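Local coordinates for flavin reductase (PDB 5CHO), which probably reduces flavin with a nicotinamide cofactor and supplies the reduced flavin to the halogenase partner of a bacterial two-component tryptophan halogenase system, at residues 100-105 and 142-147; 60-65 and 111-116; 148-153 and 166-171; 40-45 and 181-186. All coordinates share one frame; numbering follows the deposited sequence.

Contact 1: residues 100-105 and 142-147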
# COMPACT_ATOMS: atom_id res chain seq x y z
N VAL A 100 -8.24 10.25 1.56
CA VAL A 100 -7.12 9.94 2.43
C VAL A 100 -7.34 10.67 3.75
O VAL A 100 -7.51 11.89 3.78
CB VAL A 100 -5.79 10.36 1.79
CG1 VAL A 100 -4.62 10.14 2.74
CG2 VAL A 100 -5.58 9.58 0.50
N LEU A 101 -7.34 9.92 4.85
CA LEU A 101 -7.84 10.45 6.11
C LEU A 101 -6.79 11.15 6.95
O LEU A 101 -5.67 10.68 7.11
CB LEU A 101 -8.47 9.32 6.93
CG LEU A 101 -9.70 8.67 6.31
CD1 LEU A 101 -10.23 7.57 7.22
CD2 LEU A 101 -10.79 9.70 6.02
N ALA A 102 -7.19 12.30 7.49
CA ALA A 102 -6.40 13.03 8.47
C ALA A 102 -6.47 12.36 9.83
O ALA A 102 -7.33 11.51 10.07
CB ALA A 102 -6.87 14.47 8.56
N ALA A 103 -5.58 12.76 10.73
CA ALA A 103 -5.45 12.12 12.04
C ALA A 103 -6.68 12.32 12.93
O ALA A 103 -6.97 11.47 13.78
CB ALA A 103 -4.20 12.65 12.74
N ASP A 104 -7.40 13.42 12.74
CA ASP A 104 -8.61 13.68 13.51
C ASP A 104 -9.86 13.06 12.87
O ASP A 104 -10.98 13.45 13.18
CB ASP A 104 -8.82 15.19 13.69
CG ASP A 104 -8.96 15.94 12.38
OD1 ASP A 104 -9.05 15.29 11.31
OD2 ASP A 104 -9.01 17.19 12.41
N GLN A 105 -9.64 12.09 11.99
CA GLN A 105 -10.73 11.39 11.31
C GLN A 105 -10.65 9.90 11.60
O GLN A 105 -11.17 9.08 10.85
CB GLN A 105 -10.67 11.63 9.81
CG GLN A 105 -10.89 13.07 9.41
CD GLN A 105 -10.82 13.27 7.91
OE1 GLN A 105 -9.86 12.85 7.27
NE2 GLN A 105 -11.85 13.87 7.35
N GLY A 142 -12.32 17.46 5.04
CA GLY A 142 -11.25 17.44 6.02
C GLY A 142 -10.18 16.41 5.70
O GLY A 142 -9.19 16.30 6.42
N ALA A 143 -10.37 15.66 4.62
CA ALA A 143 -9.39 14.66 4.19
C ALA A 143 -8.12 15.33 3.69
O ALA A 143 -8.13 16.49 3.28
CB ALA A 143 -9.98 13.77 3.11
N LEU A 144 -7.01 14.59 3.73
CA LEU A 144 -5.74 15.05 3.19
C LEU A 144 -5.77 15.13 1.67
O LEU A 144 -5.07 15.95 1.08
CB LEU A 144 -4.61 14.13 3.65
CG LEU A 144 -4.42 14.05 5.17
CD1 LEU A 144 -3.22 13.17 5.52
CD2 LEU A 144 -4.31 15.43 5.81
N ALA A 145 -6.59 14.28 1.04
CA ALA A 145 -6.68 14.25 -0.41
C ALA A 145 -7.94 13.54 -0.91
O ALA A 145 -8.51 12.70 -0.20
CB ALA A 145 -5.44 13.57 -1.00
N TRP A 146 -8.37 13.88 -2.12
CA TRP A 146 -9.49 13.22 -2.79
C TRP A 146 -9.07 12.62 -4.13
O TRP A 146 -8.24 13.18 -4.84
CB TRP A 146 -10.65 14.19 -3.03
CG TRP A 146 -11.42 14.61 -1.81
CD1 TRP A 146 -11.43 14.01 -0.58
CD2 TRP A 146 -12.31 15.73 -1.72
NE1 TRP A 146 -12.27 14.69 0.27
CE2 TRP A 146 -12.82 15.75 -0.41
CE3 TRP A 146 -12.72 16.72 -2.62
CZ2 TRP A 146 -13.72 16.73 0.03
CZ3 TRP A 146 -13.61 17.68 -2.19
CH2 TRP A 146 -14.10 17.68 -0.88
N PHE A 147 -9.65 11.46 -4.45
CA PHE A 147 -9.51 10.87 -5.78
C PHE A 147 -10.87 10.40 -6.27
O PHE A 147 -11.67 9.90 -5.49
CB PHE A 147 -8.55 9.67 -5.80
CG PHE A 147 -7.17 9.96 -5.28
CD1 PHE A 147 -6.15 10.34 -6.14
CD2 PHE A 147 -6.89 9.84 -3.93
CE1 PHE A 147 -4.88 10.60 -5.66
CE2 PHE A 147 -5.62 10.09 -3.45
CZ PHE A 147 -4.62 10.48 -4.31

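Contact 2: residues 60-65 and 111-116. With FAD (flavin-adenine dinucleotide), chain I.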
# COMPACT_ATOMS: atom_id res chain seq x y z
N ALA A 60 -19.82 3.12 1.51
CA ALA A 60 -18.46 3.45 1.87
C ALA A 60 -17.85 2.35 2.72
O ALA A 60 -18.56 1.62 3.41
CB ALA A 60 -18.41 4.78 2.60
N MET A 61 -16.53 2.24 2.66
CA MET A 61 -15.78 1.28 3.46
C MET A 61 -14.37 1.80 3.70
O MET A 61 -13.84 2.58 2.91
CB MET A 61 -15.74 -0.09 2.78
CG MET A 61 -15.01 -0.10 1.44
SD MET A 61 -13.34 -0.78 1.48
CE MET A 61 -13.65 -2.53 1.61
N THR A 62 -13.79 1.37 4.81
CA THR A 62 -12.45 1.81 5.19
C THR A 62 -11.42 0.87 4.57
O THR A 62 -11.53 -0.35 4.66
CB THR A 62 -12.29 1.86 6.72
OG1 THR A 62 -13.13 2.88 7.26
CG2 THR A 62 -10.85 2.13 7.10
N ALA A 63 -10.41 1.46 3.94
CA ALA A 63 -9.37 0.69 3.26
C ALA A 63 -8.00 1.30 3.48
O ALA A 63 -7.83 2.51 3.40
CB ALA A 63 -9.67 0.60 1.78
N ASN A 64 -7.01 0.45 3.76
CA ASN A 64 -5.62 0.87 3.85
C ASN A 64 -4.76 0.18 2.79
O ASN A 64 -3.54 0.35 2.76
CB ASN A 64 -5.06 0.61 5.26
CG ASN A 64 -4.69 -0.85 5.49
OD1 ASN A 64 -5.23 -1.76 4.86
ND2 ASN A 64 -3.78 -1.08 6.44
N SER A 65 -5.41 -0.59 1.92
CA SER A 65 -4.71 -1.28 0.84
C SER A 65 -4.53 -0.37 -0.37
O SER A 65 -4.09 -0.82 -1.43
CB SER A 65 -5.48 -2.54 0.43
OG SER A 65 -6.75 -2.21 -0.09
N LEU A 111 -15.75 3.84 12.02
CA LEU A 111 -17.14 3.69 11.60
C LEU A 111 -17.28 2.85 10.34
O LEU A 111 -18.06 1.90 10.32
CB LEU A 111 -17.79 5.06 11.38
CG LEU A 111 -19.22 5.02 10.83
CD1 LEU A 111 -20.14 4.18 11.72
CD2 LEU A 111 -19.78 6.43 10.65
N TYR A 112 -16.53 3.19 9.29
CA TYR A 112 -16.72 2.52 8.01
C TYR A 112 -15.89 1.26 7.89
O TYR A 112 -15.82 0.65 6.82
CB TYR A 112 -16.44 3.49 6.86
CG TYR A 112 -17.51 4.55 6.84
CD1 TYR A 112 -18.78 4.25 6.39
CD2 TYR A 112 -17.25 5.84 7.27
CE1 TYR A 112 -19.78 5.20 6.38
CE2 TYR A 112 -18.25 6.80 7.26
CZ TYR A 112 -19.51 6.47 6.81
OH TYR A 112 -20.52 7.41 6.79
N ALA A 113 -15.25 0.87 8.99
CA ALA A 113 -14.67 -0.45 9.13
C ALA A 113 -15.60 -1.37 9.93
O ALA A 113 -15.34 -2.57 10.05
CB ALA A 113 -13.32 -0.36 9.79
N ASN A 114 -16.68 -0.81 10.48
CA ASN A 114 -17.61 -1.56 11.32
C ASN A 114 -18.73 -2.24 10.51
O ASN A 114 -19.64 -1.57 10.03
CB ASN A 114 -18.22 -0.64 12.39
CG ASN A 114 -18.84 -1.41 13.55
OD1 ASN A 114 -19.39 -2.49 13.36
ND2 ASN A 114 -18.75 -0.86 14.75
N ARG A 115 -18.64 -3.55 10.36
CA ARG A 115 -19.64 -4.32 9.60
C ARG A 115 -21.05 -4.20 10.16
O ARG A 115 -22.02 -4.48 9.47
CB ARG A 115 -19.22 -5.79 9.56
CG ARG A 115 -19.26 -6.49 10.92
CD ARG A 115 -18.56 -7.84 10.85
NE ARG A 115 -17.16 -7.64 10.48
CZ ARG A 115 -16.36 -8.60 10.04
NH1 ARG A 115 -16.78 -9.85 9.95
NH2 ARG A 115 -15.11 -8.30 9.70
N TRP A 116 -21.14 -3.78 11.42
CA TRP A 116 -22.43 -3.68 12.10
C TRP A 116 -23.04 -2.29 11.91
O TRP A 116 -24.09 -1.98 12.48
CB TRP A 116 -22.25 -3.98 13.59
CG TRP A 116 -21.56 -5.27 13.86
CD1 TRP A 116 -20.25 -5.44 14.19
CD2 TRP A 116 -22.14 -6.58 13.84
NE1 TRP A 116 -19.97 -6.77 14.37
CE2 TRP A 116 -21.12 -7.50 14.17
CE3 TRP A 116 -23.43 -7.07 13.58
CZ2 TRP A 116 -21.33 -8.87 14.24
CZ3 TRP A 116 -23.64 -8.44 13.66
CH2 TRP A 116 -22.60 -9.32 13.98
PA FAD I . -19.06 -5.86 4.64
O1A FAD I . -20.41 -6.13 4.04
O2A FAD I . -19.19 -5.02 5.85
O5B FAD I . -18.36 -7.26 5.06
C5B FAD I . -17.10 -7.20 5.75
C4B FAD I . -16.75 -8.61 6.36
O4B FAD I . -17.54 -8.86 7.34
C3B FAD I . -16.98 -9.70 5.32
O3B FAD I . -15.98 -10.66 5.38
C2B FAD I . -18.33 -10.31 5.68
O2B FAD I . -18.30 -11.82 5.47
C1B FAD I . -18.50 -10.08 6.94
N9A FAD I . -19.85 -9.72 7.18
C8A FAD I . -20.35 -8.47 7.33
N7A FAD I . -21.69 -8.58 7.55
C5A FAD I . -22.00 -9.90 7.53
C6A FAD I . -23.20 -10.58 7.69
N6A FAD I . -24.57 -10.15 7.95
N1A FAD I . -23.23 -11.93 7.63
C2A FAD I . -22.08 -12.64 7.40
N3A FAD I . -20.89 -11.98 7.23
C4A FAD I . -20.86 -10.61 7.30
N1 FAD I . -11.18 -4.32 4.08
C2 FAD I . -10.82 -4.67 2.71
O2 FAD I . -11.53 -5.45 2.06
N3 FAD I . -9.63 -4.09 2.09
C4 FAD I . -8.82 -3.19 2.84
O4 FAD I . -7.88 -2.74 2.35
C4X FAD I . -9.19 -2.84 4.25
N5 FAD I . -8.39 -1.94 5.02
C5X FAD I . -8.77 -1.60 6.41
C6 FAD I . -7.97 -0.70 7.18
C7 FAD I . -8.34 -0.38 8.49
C7M FAD I . -7.26 0.62 9.02
C8 FAD I . -9.49 -0.95 9.04
C8M FAD I . -9.79 -0.51 10.51
C9 FAD I . -10.27 -1.83 8.28
C9A FAD I . -9.91 -2.16 6.97
N10 FAD I . -10.74 -3.08 6.19
C10 FAD I . -10.37 -3.42 4.83
C1' FAD I . -11.97 -3.70 6.77
C2' FAD I . -13.23 -3.08 6.14
O2' FAD I . -13.20 -1.70 6.31
C3' FAD I . -14.44 -3.67 6.83
O3' FAD I . -14.49 -5.04 6.57
C4' FAD I . -15.73 -3.01 6.32
O4' FAD I . -16.76 -3.35 7.15
C5' FAD I . -16.04 -3.49 4.89
O5' FAD I . -17.24 -2.88 4.43
P FAD I . -18.11 -3.61 3.28
O1P FAD I . -19.52 -3.09 3.33
O2P FAD I . -17.49 -3.36 1.91
O3P FAD I . -18.11 -5.15 3.58

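Contact 3: residues 148-153 and 166-171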
# COMPACT_ATOMS: atom_id res chain seq x y z
N GLU A 148 -11.13 10.56 -7.57
CA GLU A 148 -12.23 9.86 -8.22
C GLU A 148 -11.64 8.94 -9.28
O GLU A 148 -10.70 9.32 -9.98
CB GLU A 148 -13.23 10.82 -8.87
CG GLU A 148 -13.96 11.72 -7.90
CD GLU A 148 -14.98 12.60 -8.60
OE1 GLU A 148 -16.14 12.17 -8.75
OE2 GLU A 148 -14.62 13.72 -9.01
N CYS A 149 -12.20 7.75 -9.39
CA CYS A 149 -11.65 6.73 -10.26
C CYS A 149 -12.72 6.00 -11.04
O CYS A 149 -13.85 5.85 -10.58
CB CYS A 149 -10.85 5.72 -9.43
SG CYS A 149 -9.68 6.44 -8.26
N ALA A 150 -12.35 5.56 -12.23
CA ALA A 150 -13.16 4.63 -13.00
C ALA A 150 -12.51 3.27 -12.93
O ALA A 150 -11.29 3.16 -13.06
CB ALA A 150 -13.29 5.09 -14.43
N LEU A 151 -13.31 2.23 -12.73
CA LEU A 151 -12.77 0.89 -12.62
C LEU A 151 -12.17 0.46 -13.95
O LEU A 151 -12.85 0.38 -14.97
CB LEU A 151 -13.85 -0.09 -12.15
CG LEU A 151 -13.43 -1.55 -12.01
CD1 LEU A 151 -12.24 -1.69 -11.07
CD2 LEU A 151 -14.60 -2.39 -11.51
N TRP A 152 -10.87 0.16 -13.91
CA TRP A 152 -10.09 -0.21 -15.08
C TRP A 152 -10.14 -1.72 -15.18
O TRP A 152 -10.60 -2.28 -16.18
CB TRP A 152 -8.65 0.31 -14.92
CG TRP A 152 -7.72 0.27 -16.12
CD1 TRP A 152 -7.76 1.08 -17.23
CD2 TRP A 152 -6.56 -0.56 -16.29
NE1 TRP A 152 -6.72 0.78 -18.08
CE2 TRP A 152 -5.97 -0.22 -17.53
CE3 TRP A 152 -5.98 -1.57 -15.52
CZ2 TRP A 152 -4.83 -0.86 -18.01
CZ3 TRP A 152 -4.84 -2.21 -16.00
CH2 TRP A 152 -4.28 -1.85 -17.23
N ARG A 153 -9.70 -2.37 -14.11
CA ARG A 153 -9.74 -3.82 -14.02
C ARG A 153 -9.89 -4.30 -12.59
O ARG A 153 -9.51 -3.62 -11.64
CB ARG A 153 -8.48 -4.43 -14.64
CG ARG A 153 -8.46 -4.24 -16.14
CD ARG A 153 -7.34 -4.92 -16.87
NE ARG A 153 -7.25 -4.32 -18.20
CZ ARG A 153 -6.30 -4.56 -19.08
NH1 ARG A 153 -5.31 -5.41 -18.81
NH2 ARG A 153 -6.33 -3.95 -20.26
N ARG A 166 -8.55 3.96 -12.89
CA ARG A 166 -7.93 5.06 -13.62
C ARG A 166 -8.50 6.37 -13.09
O ARG A 166 -9.72 6.53 -13.00
CB ARG A 166 -8.15 4.96 -15.13
CG ARG A 166 -7.45 6.09 -15.86
CD ARG A 166 -7.65 6.12 -17.36
NE ARG A 166 -6.86 7.22 -17.91
CZ ARG A 166 -6.50 7.35 -19.18
NH1 ARG A 166 -6.84 6.44 -20.09
NH2 ARG A 166 -5.78 8.40 -19.54
N LEU A 167 -7.62 7.29 -12.72
CA LEU A 167 -8.03 8.54 -12.10
C LEU A 167 -8.80 9.42 -13.08
O LEU A 167 -8.40 9.58 -14.23
CB LEU A 167 -6.81 9.29 -11.57
CG LEU A 167 -6.04 8.57 -10.45
CD1 LEU A 167 -4.88 9.39 -9.91
CD2 LEU A 167 -6.99 8.19 -9.33
N LEU A 168 -9.92 9.98 -12.61
CA LEU A 168 -10.66 10.98 -13.36
C LEU A 168 -10.37 12.34 -12.76
O LEU A 168 -10.29 13.34 -13.47
CB LEU A 168 -12.17 10.71 -13.34
CG LEU A 168 -12.62 9.26 -13.48
CD1 LEU A 168 -14.14 9.20 -13.30
CD2 LEU A 168 -12.21 8.72 -14.83
N THR A 169 -10.20 12.35 -11.44
CA THR A 169 -9.79 13.55 -10.73
C THR A 169 -8.91 13.18 -9.55
O THR A 169 -8.94 12.06 -9.05
CB THR A 169 -10.98 14.37 -10.19
OG1 THR A 169 -11.72 13.59 -9.25
CG2 THR A 169 -11.90 14.81 -11.32
N ALA A 170 -8.13 14.16 -9.12
CA ALA A 170 -7.27 14.01 -7.96
C ALA A 170 -6.99 15.41 -7.46
O ALA A 170 -6.84 16.34 -8.24
CB ALA A 170 -5.99 13.28 -8.32
N GLU A 171 -6.91 15.54 -6.14
CA GLU A 171 -6.83 16.85 -5.52
C GLU A 171 -6.26 16.71 -4.13
O GLU A 171 -6.71 15.88 -3.34
CB GLU A 171 -8.22 17.49 -5.45
CG GLU A 171 -8.22 18.90 -4.87
CD GLU A 171 -9.62 19.45 -4.71
OE1 GLU A 171 -10.58 18.77 -5.11
OE2 GLU A 171 -9.76 20.57 -4.18

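Contact 4: residues 40-45 and 181-186. With FAD (flavin-adenine dinucleotide), chain I.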
# COMPACT_ATOMS: atom_id res chain seq x y z
N ILE A 40 2.15 -9.83 11.57
CA ILE A 40 3.34 -9.57 10.76
C ILE A 40 3.06 -8.53 9.68
O ILE A 40 3.84 -7.60 9.52
CB ILE A 40 3.88 -10.86 10.10
CG1 ILE A 40 3.96 -11.98 11.15
CG2 ILE A 40 5.24 -10.59 9.48
CD1 ILE A 40 4.44 -13.31 10.59
N PHE A 41 1.97 -8.71 8.94
CA PHE A 41 1.51 -7.69 8.00
C PHE A 41 1.46 -6.30 8.64
O PHE A 41 1.71 -5.30 7.98
CB PHE A 41 0.12 -8.03 7.43
CG PHE A 41 0.10 -9.16 6.42
CD1 PHE A 41 1.26 -9.59 5.79
CD2 PHE A 41 -1.10 -9.77 6.09
CE1 PHE A 41 1.21 -10.62 4.86
CE2 PHE A 41 -1.15 -10.79 5.16
CZ PHE A 41 0.00 -11.22 4.54
N SER A 42 1.13 -6.25 9.94
CA SER A 42 0.90 -4.98 10.61
C SER A 42 2.19 -4.19 10.84
O SER A 42 2.15 -3.01 11.18
CB SER A 42 0.21 -5.20 11.96
OG SER A 42 1.13 -5.66 12.94
N SER A 43 3.33 -4.85 10.65
CA SER A 43 4.62 -4.19 10.81
C SER A 43 4.84 -3.12 9.74
O SER A 43 5.63 -2.20 9.92
CB SER A 43 5.75 -5.21 10.76
OG SER A 43 5.91 -5.75 9.46
N PHE A 44 4.13 -3.25 8.62
CA PHE A 44 4.16 -2.23 7.56
C PHE A 44 3.12 -1.14 7.78
O PHE A 44 1.92 -1.39 7.66
CB PHE A 44 3.96 -2.87 6.19
CG PHE A 44 4.15 -1.92 5.04
CD1 PHE A 44 3.05 -1.31 4.44
CD2 PHE A 44 5.41 -1.63 4.57
CE1 PHE A 44 3.23 -0.43 3.38
CE2 PHE A 44 5.59 -0.75 3.51
CZ PHE A 44 4.49 -0.15 2.92
N ALA A 45 3.59 0.06 8.11
CA ALA A 45 2.70 1.18 8.38
C ALA A 45 1.98 1.61 7.11
O ALA A 45 2.50 1.46 6.00
CB ALA A 45 3.47 2.34 8.97
N TYR A 181 -2.03 3.67 10.32
CA TYR A 181 -2.38 2.39 10.92
C TYR A 181 -1.16 1.50 10.96
O TYR A 181 -0.66 1.08 9.92
CB TYR A 181 -3.51 1.73 10.14
CG TYR A 181 -4.06 0.48 10.79
CD1 TYR A 181 -4.72 0.55 12.01
CD2 TYR A 181 -3.91 -0.76 10.19
CE1 TYR A 181 -5.23 -0.59 12.61
CE2 TYR A 181 -4.42 -1.90 10.78
CZ TYR A 181 -5.07 -1.81 11.99
OH TYR A 181 -5.57 -2.94 12.59
N HIS A 182 -0.68 1.22 12.17
CA HIS A 182 0.53 0.43 12.35
C HIS A 182 0.49 -0.41 13.62
O HIS A 182 0.02 0.05 14.67
CB HIS A 182 1.76 1.34 12.40
CG HIS A 182 3.04 0.60 12.58
ND1 HIS A 182 3.76 0.64 13.76
CD2 HIS A 182 3.74 -0.20 11.74
CE1 HIS A 182 4.84 -0.11 13.63
NE2 HIS A 182 4.86 -0.62 12.41
N SER A 183 0.97 -1.65 13.52
CA SER A 183 0.95 -2.59 14.64
C SER A 183 -0.46 -2.74 15.19
O SER A 183 -0.65 -2.93 16.39
CB SER A 183 1.92 -2.14 15.75
OG SER A 183 3.22 -2.63 15.51
N GLY A 184 -1.44 -2.67 14.30
CA GLY A 184 -2.83 -2.79 14.70
C GLY A 184 -3.33 -1.62 15.51
O GLY A 184 -4.40 -1.70 16.12
N GLN A 185 -2.57 -0.53 15.51
CA GLN A 185 -2.94 0.69 16.23
C GLN A 185 -3.16 1.84 15.28
O GLN A 185 -2.49 1.92 14.24
CB GLN A 185 -1.86 1.10 17.24
CG GLN A 185 -1.60 0.13 18.38
CD GLN A 185 -2.81 -0.04 19.27
OE1 GLN A 185 -3.49 0.93 19.61
NE2 GLN A 185 -3.06 -1.27 19.70
N PHE A 186 -4.08 2.72 15.63
CA PHE A 186 -4.22 3.97 14.91
C PHE A 186 -3.25 4.97 15.54
O PHE A 186 -3.11 5.04 16.76
CB PHE A 186 -5.66 4.49 14.94
CG PHE A 186 -6.59 3.70 14.07
CD1 PHE A 186 -7.38 2.69 14.60
CD2 PHE A 186 -6.65 3.94 12.71
CE1 PHE A 186 -8.22 1.96 13.80
CE2 PHE A 186 -7.49 3.21 11.90
CZ PHE A 186 -8.28 2.22 12.44
PA FAD I . -19.06 -5.86 4.64
O1A FAD I . -20.41 -6.13 4.04
O2A FAD I . -19.19 -5.02 5.85
O5B FAD I . -18.36 -7.26 5.06
C5B FAD I . -17.10 -7.20 5.75
C4B FAD I . -16.75 -8.61 6.36
O4B FAD I . -17.54 -8.86 7.34
C3B FAD I . -16.98 -9.70 5.32
O3B FAD I . -15.98 -10.66 5.38
C2B FAD I . -18.33 -10.31 5.68
O2B FAD I . -18.30 -11.82 5.47
C1B FAD I . -18.50 -10.08 6.94
N9A FAD I . -19.85 -9.72 7.18
C8A FAD I . -20.35 -8.47 7.33
N7A FAD I . -21.69 -8.58 7.55
C5A FAD I . -22.00 -9.90 7.53
C6A FAD I . -23.20 -10.58 7.69
N6A FAD I . -24.57 -10.15 7.95
N1A FAD I . -23.23 -11.93 7.63
C2A FAD I . -22.08 -12.64 7.40
N3A FAD I . -20.89 -11.98 7.23
C4A FAD I . -20.86 -10.61 7.30
N1 FAD I . -11.18 -4.32 4.08
C2 FAD I . -10.82 -4.67 2.71
O2 FAD I . -11.53 -5.45 2.06
N3 FAD I . -9.63 -4.09 2.09
C4 FAD I . -8.82 -3.19 2.84
O4 FAD I . -7.88 -2.74 2.35
C4X FAD I . -9.19 -2.84 4.25
N5 FAD I . -8.39 -1.94 5.02
C5X FAD I . -8.77 -1.60 6.41
C6 FAD I . -7.97 -0.70 7.18
C7 FAD I . -8.34 -0.38 8.49
C7M FAD I . -7.26 0.62 9.02
C8 FAD I . -9.49 -0.95 9.04
C8M FAD I . -9.79 -0.51 10.51
C9 FAD I . -10.27 -1.83 8.28
C9A FAD I . -9.91 -2.16 6.97
N10 FAD I . -10.74 -3.08 6.19
C10 FAD I . -10.37 -3.42 4.83
C1' FAD I . -11.97 -3.70 6.77
C2' FAD I . -13.23 -3.08 6.14
O2' FAD I . -13.20 -1.70 6.31
C3' FAD I . -14.44 -3.67 6.83
O3' FAD I . -14.49 -5.04 6.57
C4' FAD I . -15.73 -3.01 6.32
O4' FAD I . -16.76 -3.35 7.15
C5' FAD I . -16.04 -3.49 4.89
O5' FAD I . -17.24 -2.88 4.43
P FAD I . -18.11 -3.61 3.28
O1P FAD I . -19.52 -3.09 3.33
O2P FAD I . -17.49 -3.36 1.91
O3P FAD I . -18.11 -5.15 3.58
O HOH W 1 -0.55 -1.39 8.99

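Contact 1: residues 100-105 and 142-147
Strand 95-100 of the antiparallel flavin reductase sheet ends against the start of strand 145-157, where two backbone bonds join Val100 to Ala145 and Leu144. Val100 N donates to Ala145 O at 3.0 Å and nearly straight (166°), whereas Leu144 N reaches Val100 O at 2.7 Å with a more bent N-H angle of 142°. The branches of Val100 separate from here. CG1 lies anti to the backbone N (chi1 175°) and meets Leu144 CB, the two side chains crossing at about a right angle; CG2 approaches the Phe147 ring at its edge, in the ring plane, 4.0 Å from CE2. Farther along, Leu144 CD2 packs on Ala102 CB at 3.9 Å. The Gln105 side chain, extended beyond CG, places OE1 where it accepts from Ala102 N at 2.7 Å, which fixes the amide beside the Gly142-Ala143 peptide, with NE2 3.5 Å from Gly142 C. Gly142 has a positive phi, a backbone shape that favours glycine. Asp104 forms a salt bridge with Arg176, which also bonds Gly142 O. Leu101 turns to strand 46-53, Phe147 reaches Leu167 on strand 160-172, and Ser43 of the second subunit packs on Val100 and Ala145.

Contact 2: residues 60-65 and 111-116
Thr62, on strand 59-63, meets Tyr112 and Ala113 just beyond helix 106-111, and its side chain lies between that turn and the flavin. Its CB is 3.7 Å from Tyr112 O and equally far from FAD O2'. From there OG1, anti to the carbonyl carbon (chi1 -67°), runs to Tyr112 CB at 3.4 Å and hydrogen-bonds Ala109 O in the helix; CG2 takes the other direction, reaching C7 of the flavin's dimethylbenzene ring at 3.8 Å. The Thr62 backbone works on both partners. Its N donates to Tyr112 O at 2.9 Å, from well above the carbonyl plane (59°), while its O accepts from FAD O2' at 2.7 Å. Two residues before it on the strand, Ala60 CB makes an off-centre CH-pi contact with the Tyr112 ring, 4.3 Å from the centroid, and Tyr112 OH is bonded to Gln123. Beyond Thr62, Asn64 N donates to FAD N5. The strand thus holds ribityl O2' and N5 through backbone groups; the turn adds Ala113 CB, 3.6 Å from the flavin methyl C8M, and a weak bond from FAD O4' to Ala113 O. Because N5 accepts hydride in flavin chemistry, the Asn64 N-H would be expected to influence its electron density and help orient the ring.

Contact 3: residues 148-153 and 166-171
This is an antiparallel pairing within the beta hairpin of strands 145-157 and 160-172, interrupted by a classic beta bulge at which Leu168 and Thr169 both face Glu148. The touching parts run 165° apart, as expected for antiparallel strands. Ala150 and Arg166 form a hydrogen-bonded pair: Ala150 N to Arg166 O and Arg166 N to Ala150 O both measure 2.9 Å. Cys149 and Leu167 follow as a non-hydrogen-bonded pair, and the register then slips by one residue. The slip is explained at Glu148 O, which accepts a straight bond from Leu168 N at 2.8 Å and a weak, longer one from Thr169 N at 3.4 Å, while Glu148 N returns a bond to Thr169 O. At residue 168 the chain turns a corner, so the strand on its far side changes direction.

The two faces carry different packing. On one, Cys149 SG, anti to its carbonyl carbon (chi1 -49°), comes within 3.4 Å of Leu167 CD2, and both side chains reach Ile76 on strand 74-81. On the side of Ala150, Leu168 CD2 lies 3.8 Å from Ala150 CB. The second subunit also borders the hairpin, its Leu37 packing on Leu167 and its Asp156 on Trp152.

Glu148 has a partner for each carboxylate oxygen. OE1 accepts from Thr135 OG1 in a neighbouring loop, and OE2 accepts from Thr169 OG1 at 2.9 Å, met on its anti side and 21° out of the carboxylate plane.

Contact 4: residues 40-45 and 181-186
Ser183 N donates to Ser42 O at 3.0 Å with an N-H angle of 164°, approaching from above the carbonyl plane. A second, weak bond runs from His182 NE2 to Ser43 O, also 3.0 Å but bent to 127°, with the acceptor at the imidazole edge and in its plane. The His182 CG lies anti to the backbone N (chi1 -180°), and the turn about CB-CG then brings NE2 to Ser43 O. A water completes the polar set by donating to both Phe44 O and Tyr181 O.

Both backbones are shaped by tight turns: a type I turn from Phe41 to Phe44, and a type I' turn from His182 to Gln185 that closes the hairpin. Around the bonds, Ala45 CB packs against His182 CD2 at 3.8 Å, and Ser42 CB meets Gly184 N at the same distance. Ser42 OG bonds back to Gly39 O. Farther out, Tyr181 offers one ring face to the flavin methyl C7M, which lies 3.7 Å from Tyr181 CG. Phe186 CZ lies 3.7 Å from FAD C8M, so the hairpin borders the dimethylbenzene end of the flavin.

The contact thus ties the segment between helix 34-41 and strand 46-53 to the hairpin of strands 178-182 and 185-189. Phe186 leans on helix 106-111, and Ser183 OG is bonded to Arg172 and Asp191 of the second subunit.

All four contacts reach one antiparallel sheet in the flavin reductase like domain and touch the second subunit, so the region around this sheet also lies at the dimer interface. Contact 4 closes the longest loop, with the other three nested inside it; contacts 1 and 2 cross along the chain, and contact 3 opens after both have closed. Contacts 1 and 3 share strand 145-157 and touch directly, their centres about 17 Å apart. Contacts 2 and 4, centres about 16 Å apart, meet through Asn64 and Tyr181, and both border FAD. Contact 3 lies across the chain's centre from both, about 20 Å from contact 2 and 27 Å from contact 4 between centres, so the 145-157/160-172 hairpin pairing sits well away from the flavin.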